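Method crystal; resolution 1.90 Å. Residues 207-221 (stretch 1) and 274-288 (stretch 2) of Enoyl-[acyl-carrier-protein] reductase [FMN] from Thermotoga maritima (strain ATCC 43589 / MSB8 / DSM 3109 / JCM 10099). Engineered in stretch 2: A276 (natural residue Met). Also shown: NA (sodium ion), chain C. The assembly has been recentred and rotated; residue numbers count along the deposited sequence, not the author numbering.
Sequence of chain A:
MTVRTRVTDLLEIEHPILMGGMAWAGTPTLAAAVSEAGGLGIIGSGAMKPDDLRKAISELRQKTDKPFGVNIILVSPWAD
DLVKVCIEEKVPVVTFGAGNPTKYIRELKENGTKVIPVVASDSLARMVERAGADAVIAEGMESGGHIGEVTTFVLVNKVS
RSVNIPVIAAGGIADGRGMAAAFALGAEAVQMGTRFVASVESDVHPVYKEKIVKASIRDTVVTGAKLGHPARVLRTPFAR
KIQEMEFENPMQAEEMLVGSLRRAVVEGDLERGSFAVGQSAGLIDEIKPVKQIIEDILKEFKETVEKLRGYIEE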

# COMPACT_ATOMS: atom_id res chain seq x y z
N VAL A 207 -24.42 11.86 7.38
CA VAL A 207 -23.23 12.35 8.07
C VAL A 207 -22.04 11.43 7.78
O VAL A 207 -20.90 11.89 7.63
N TYR A 208 -22.29 10.13 7.74
CA TYR A 208 -21.26 9.17 7.38
C TYR A 208 -20.67 9.51 6.02
O TYR A 208 -19.45 9.57 5.85
N LYS A 209 -21.55 9.77 5.04
CA LYS A 209 -21.09 10.13 3.70
C LYS A 209 -20.30 11.44 3.72
O LYS A 209 -19.23 11.55 3.09
N GLU A 210 -20.79 12.44 4.46
CA GLU A 210 -20.11 13.73 4.50
C GLU A 210 -18.73 13.60 5.13
O GLU A 210 -17.79 14.28 4.71
N LYS A 211 -18.59 12.76 6.15
CA LYS A 211 -17.29 12.59 6.79
C LYS A 211 -16.29 11.94 5.84
O LYS A 211 -15.11 12.32 5.82
N ILE A 212 -16.73 10.98 5.03
CA ILE A 212 -15.84 10.35 4.05
C ILE A 212 -15.36 11.39 3.04
O ILE A 212 -14.17 11.48 2.73
N VAL A 213 -16.29 12.18 2.52
CA VAL A 213 -15.95 13.23 1.56
C VAL A 213 -14.92 14.18 2.17
O VAL A 213 -13.90 14.50 1.54
N LYS A 214 -15.16 14.63 3.39
CA LYS A 214 -14.28 15.65 3.97
C LYS A 214 -12.95 15.05 4.41
O LYS A 214 -11.94 15.76 4.45
N ALA A 215 -12.93 13.76 4.74
CA ALA A 215 -11.74 13.15 5.32
C ALA A 215 -10.58 13.14 4.32
O ALA A 215 -10.78 12.88 3.13
N SER A 216 -9.37 13.41 4.82
CA SER A 216 -8.15 13.32 4.03
C SER A 216 -7.52 11.94 4.19
O SER A 216 -8.00 11.09 4.95
N ILE A 217 -6.39 11.71 3.51
CA ILE A 217 -5.71 10.42 3.61
C ILE A 217 -5.13 10.19 5.00
O ILE A 217 -4.79 9.05 5.34
N ARG A 218 -5.01 11.24 5.82
CA ARG A 218 -4.44 11.14 7.16
C ARG A 218 -5.48 11.18 8.26
O ARG A 218 -5.12 11.25 9.44
N ASP A 219 -6.77 11.14 7.93
CA ASP A 219 -7.81 11.36 8.92
C ASP A 219 -8.36 10.06 9.51
O ASP A 219 -9.44 10.08 10.10
N THR A 220 -7.65 8.95 9.37
CA THR A 220 -8.06 7.75 10.09
C THR A 220 -7.04 7.43 11.17
O THR A 220 -5.91 7.92 11.15
N VAL A 221 -7.48 6.64 12.15
CA VAL A 221 -6.64 6.17 13.24
C VAL A 221 -6.87 4.69 13.41
O VAL A 221 -7.95 4.17 13.11
N SER A 274 -18.49 4.66 15.72
CA SER A 274 -17.20 4.24 15.17
C SER A 274 -17.30 4.27 13.65
O SER A 274 -18.03 3.47 13.05
N PHE A 275 -16.58 5.20 13.03
CA PHE A 275 -16.69 5.42 11.59
C PHE A 275 -15.59 4.63 10.90
O PHE A 275 -14.51 5.15 10.61
N ALA A 276 -15.87 3.35 10.65
CA ALA A 276 -14.92 2.40 10.06
C ALA A 276 -14.76 2.71 8.58
O ALA A 276 -15.48 2.19 7.73
N VAL A 277 -13.80 3.58 8.26
CA VAL A 277 -13.51 3.92 6.88
C VAL A 277 -12.00 3.86 6.68
O VAL A 277 -11.22 4.08 7.61
N GLY A 278 -11.60 3.51 5.45
CA GLY A 278 -10.20 3.31 5.14
C GLY A 278 -9.53 4.58 4.68
O GLY A 278 -10.15 5.63 4.52
N GLN A 279 -8.21 4.47 4.46
CA GLN A 279 -7.44 5.62 4.02
C GLN A 279 -7.89 6.10 2.65
O GLN A 279 -7.66 7.26 2.31
N SER A 280 -8.55 5.24 1.87
CA SER A 280 -9.03 5.70 0.57
C SER A 280 -10.10 6.78 0.69
O SER A 280 -10.46 7.36 -0.33
N ALA A 281 -10.60 7.08 1.89
CA ALA A 281 -11.51 8.22 2.01
C ALA A 281 -10.85 9.51 1.54
O ALA A 281 -11.52 10.38 0.97
N GLY A 282 -9.53 9.63 1.70
CA GLY A 282 -8.84 10.82 1.22
C GLY A 282 -8.81 10.95 -0.29
O GLY A 282 -8.46 12.02 -0.79
N LEU A 283 -9.16 9.89 -1.01
CA LEU A 283 -9.26 9.92 -2.46
C LEU A 283 -10.68 10.20 -2.93
O LEU A 283 -10.93 10.29 -4.13
N ILE A 284 -11.63 10.31 -2.00
CA ILE A 284 -13.04 10.44 -2.32
C ILE A 284 -13.47 11.87 -2.00
O ILE A 284 -13.40 12.30 -0.84
N ASP A 285 -13.88 12.61 -3.02
CA ASP A 285 -14.24 14.01 -2.85
C ASP A 285 -15.69 14.30 -3.15
O ASP A 285 -16.10 15.46 -3.08
N GLU A 286 -16.49 13.28 -3.49
CA GLU A 286 -17.91 13.53 -3.70
C GLU A 286 -18.64 12.20 -3.71
O GLU A 286 -18.06 11.14 -3.97
N ILE A 287 -19.92 12.27 -3.38
CA ILE A 287 -20.80 11.11 -3.40
C ILE A 287 -21.30 10.91 -4.82
O ILE A 287 -21.89 11.82 -5.42
N LYS A 288 -21.05 9.73 -5.38
CA LYS A 288 -21.43 9.46 -6.76
C LYS A 288 -22.48 8.35 -6.83
O LYS A 288 -22.54 7.48 -5.96

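A sodium ion, held almost wholly by backbone carbonyls, pins the C-terminal end of one helix to a 3-10 turn distant in sequence, and the side chains pack around that joint. The ion is bound by I212 O at 2.4 Å, V213 O at 2.5 Å and A215 O at 2.5 Å from the first stretch, by A281 O and I284 O, each at 2.3 Å, from the second, and by the oxygen of water 2 at 2.5 Å. The general principle is that carbonyls left pointing out of a finishing helix can be satisfied by a cation, which also lets partially negative carbonyl oxygens crowd together: V213 O and I284 O lie 3.3 Å apart, a closeness that two carbonyl oxygens would resist without the cation they share.

The backbones also approach closely beside this joint, at G282. Its CA sits 3.4 Å from S216 C and makes a CA-H...O contact of 3.4 Å with A215 O. A CB here would point toward the first stretch and clash with I217 N and S216 C. Small side chains continue the theme: A281 points toward the first stretch, its CB 4.1 Å from A215 CB and 4.0 Å from I212 CG2.

I212, an m/t rotamer, is buried beside the site and spans several neighbours. Its CG2 also meets I284 CG2 at 4.0 Å, while its CG1 lies 4.1 Å from CG1 of V277, a residue that points toward the first stretch with chi1 between wells at -25°. One turn earlier, Y208 (chi1 t) leaves its backbone sideways, but its ring comes nearer the second stretch. F275, chi1 m, does likewise, and its CD2 lies over one face of the tyrosine ring, 3.5 Å from Y208 CD2; the planes are inclined at 42°, an oblique pair. V277 CG1 approaches Y208 CE1 at 3.8 Å. The hydroxyl Y208 OH donates a weak hydrogen bond of 3.2 Å to A276 O, a backbone acceptor on an engineered alanine whose CA-to-CB bond points away.

Toward the other end of the second stretch, I287 (m/m) points in, its CD1 3.6 Å from V213 CG2 and 3.7 Å from K209 CB. V213 is a t rotamer, and its CG1 also rests 3.6 Å from D285 O. The CA-to-CB bond of D285 points away from the first stretch, yet its carboxylate serves the joint through water: water 1 donates to V213 O at 2.6 Å and to D285 OD1 at 3.0 Å, and the metal-bound water 2 donates to D285 OD1 at 2.6 Å.

Beyond the helix, a type I turn from S216 to D219 is braced by S216 N donating to D219 OD2 at 2.8 Å. It leads to T220 (chi1 p), which points toward the second stretch and sets CG2 3.5 Å from V277 O, a carbonyl left without a polar partner. T220 OG1 lies 3.8 Å from Q279 CG and finds its hydrogen bond elsewhere in the structure.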

# COMPACT_ATOMS: atom_id res chain seq x y z
CB VAL A 207 -23.49 12.46 9.58
CG1 VAL A 207 -22.20 12.60 10.33
CG2 VAL A 207 -24.42 13.64 9.86
CB TYR A 208 -21.84 7.76 7.39
CG TYR A 208 -20.88 6.64 7.69
CD1 TYR A 208 -19.88 6.28 6.78
CD2 TYR A 208 -20.98 5.91 8.86
CE1 TYR A 208 -19.00 5.24 7.05
CE2 TYR A 208 -20.11 4.86 9.14
CZ TYR A 208 -19.12 4.53 8.23
OH TYR A 208 -18.26 3.49 8.51
CB LYS A 209 -22.28 10.24 2.76
CG LYS A 209 -23.00 8.90 2.53
CD LYS A 209 -24.15 9.03 1.55
CE LYS A 209 -24.98 7.74 1.46
NZ LYS A 209 -26.07 7.91 0.47
CB GLU A 210 -20.96 14.74 5.28
CG GLU A 210 -22.29 15.11 4.62
CD GLU A 210 -23.30 15.75 5.59
OE1 GLU A 210 -24.47 15.95 5.20
OE2 GLU A 210 -22.91 16.06 6.75
CB LYS A 211 -17.42 11.79 8.08
CG LYS A 211 -18.12 12.57 9.18
CD LYS A 211 -17.28 13.79 9.57
CE LYS A 211 -18.16 14.98 9.98
NZ LYS A 211 -17.88 15.46 11.36
CB ILE A 212 -16.55 9.18 3.36
CG1 ILE A 212 -16.77 8.03 4.35
CG2 ILE A 212 -15.76 8.73 2.11
CD1 ILE A 212 -17.63 6.89 3.78
CB VAL A 213 -17.22 13.99 1.13
CG1 VAL A 213 -16.85 15.30 0.47
CG2 VAL A 213 -18.05 13.12 0.20
CB LYS A 214 -14.96 16.32 5.17
CG LYS A 214 -16.08 17.29 4.79
CD LYS A 214 -16.80 17.78 6.04
CE LYS A 214 -17.71 18.96 5.74
NZ LYS A 214 -19.03 18.53 5.20
CB ALA A 215 -12.03 11.72 5.76
CB SER A 216 -7.16 14.39 4.46
OG SER A 216 -6.62 14.03 5.72
CB ILE A 217 -4.62 10.28 2.54
CG1 ILE A 217 -3.53 11.34 2.73
CG2 ILE A 217 -5.23 10.37 1.14
CD1 ILE A 217 -2.41 11.26 1.68
CB ARG A 218 -3.43 12.28 7.38
CG ARG A 218 -2.14 12.13 6.61
CD ARG A 218 -1.09 13.16 7.05
NE ARG A 218 -1.58 14.53 6.83
CZ ARG A 218 -0.92 15.62 7.20
NH1 ARG A 218 0.26 15.50 7.81
NH2 ARG A 218 -1.43 16.83 6.96
CB ASP A 219 -8.95 12.18 8.33
CG ASP A 219 -8.62 13.66 8.27
OD1 ASP A 219 -7.74 14.11 9.03
OD2 ASP A 219 -9.25 14.36 7.46
CB THR A 220 -8.23 6.54 9.15
OG1 THR A 220 -6.95 6.11 8.68
CG2 THR A 220 -9.12 6.89 7.96
CB VAL A 221 -6.93 6.85 14.59
CG1 VAL A 221 -6.18 8.12 14.72
CG2 VAL A 221 -8.42 7.10 14.74
CB SER A 274 -16.82 2.85 15.68
OG SER A 274 -16.35 2.92 17.01
CB PHE A 275 -16.64 6.91 11.28
CG PHE A 275 -17.87 7.65 11.71
CD1 PHE A 275 -18.05 8.03 13.04
CD2 PHE A 275 -18.88 7.93 10.80
CE1 PHE A 275 -19.20 8.69 13.44
CE2 PHE A 275 -20.03 8.60 11.20
CZ PHE A 275 -20.19 8.97 12.52
CB ALA A 276 -15.40 0.97 10.27
CB VAL A 277 -14.08 5.31 6.48
CG1 VAL A 277 -15.28 5.70 7.35
CG2 VAL A 277 -13.03 6.38 6.50
CB GLN A 279 -5.94 5.28 4.02
CG GLN A 279 -5.37 5.05 5.42
CD GLN A 279 -3.86 4.83 5.41
OE1 GLN A 279 -3.24 4.76 4.36
NE2 GLN A 279 -3.27 4.70 6.60
CB SER A 280 -9.58 4.54 -0.26
OG SER A 280 -10.80 4.08 0.28
CB ALA A 281 -12.01 8.37 3.45
CB LEU A 283 -8.79 8.59 -3.03
CG LEU A 283 -7.38 8.16 -2.68
CD1 LEU A 283 -7.15 6.71 -3.11
CD2 LEU A 283 -6.40 9.12 -3.34
CB ILE A 284 -13.88 9.41 -1.56
CG1 ILE A 284 -13.55 8.00 -2.08
CG2 ILE A 284 -15.38 9.71 -1.70
CD1 ILE A 284 -13.95 6.90 -1.12
CB ASP A 285 -13.36 14.89 -3.72
CG ASP A 285 -11.91 14.77 -3.34
OD1 ASP A 285 -11.60 14.97 -2.15
OD2 ASP A 285 -11.11 14.41 -4.22
CB GLU A 286 -18.17 14.30 -4.99
CG GLU A 286 -17.66 13.65 -6.24
CD GLU A 286 -18.07 14.41 -7.49
OE1 GLU A 286 -19.27 14.69 -7.65
OE2 GLU A 286 -17.19 14.73 -8.31
CB ILE A 287 -21.97 11.28 -2.42
CG1 ILE A 287 -21.44 11.59 -1.01
CG2 ILE A 287 -22.86 10.06 -2.41
CD1 ILE A 287 -20.47 10.55 -0.46
CB LYS A 288 -20.24 9.02 -7.61
CG LYS A 288 -19.12 10.03 -7.81
CD LYS A 288 -18.05 9.35 -8.67
CE LYS A 288 -16.76 10.15 -8.77
NZ LYS A 288 -15.79 9.43 -9.64
NA NA C . -12.49 12.48 1.30
O HOH W 1 -13.33 16.42 -0.17
O HOH W 2 -10.85 13.96 0.14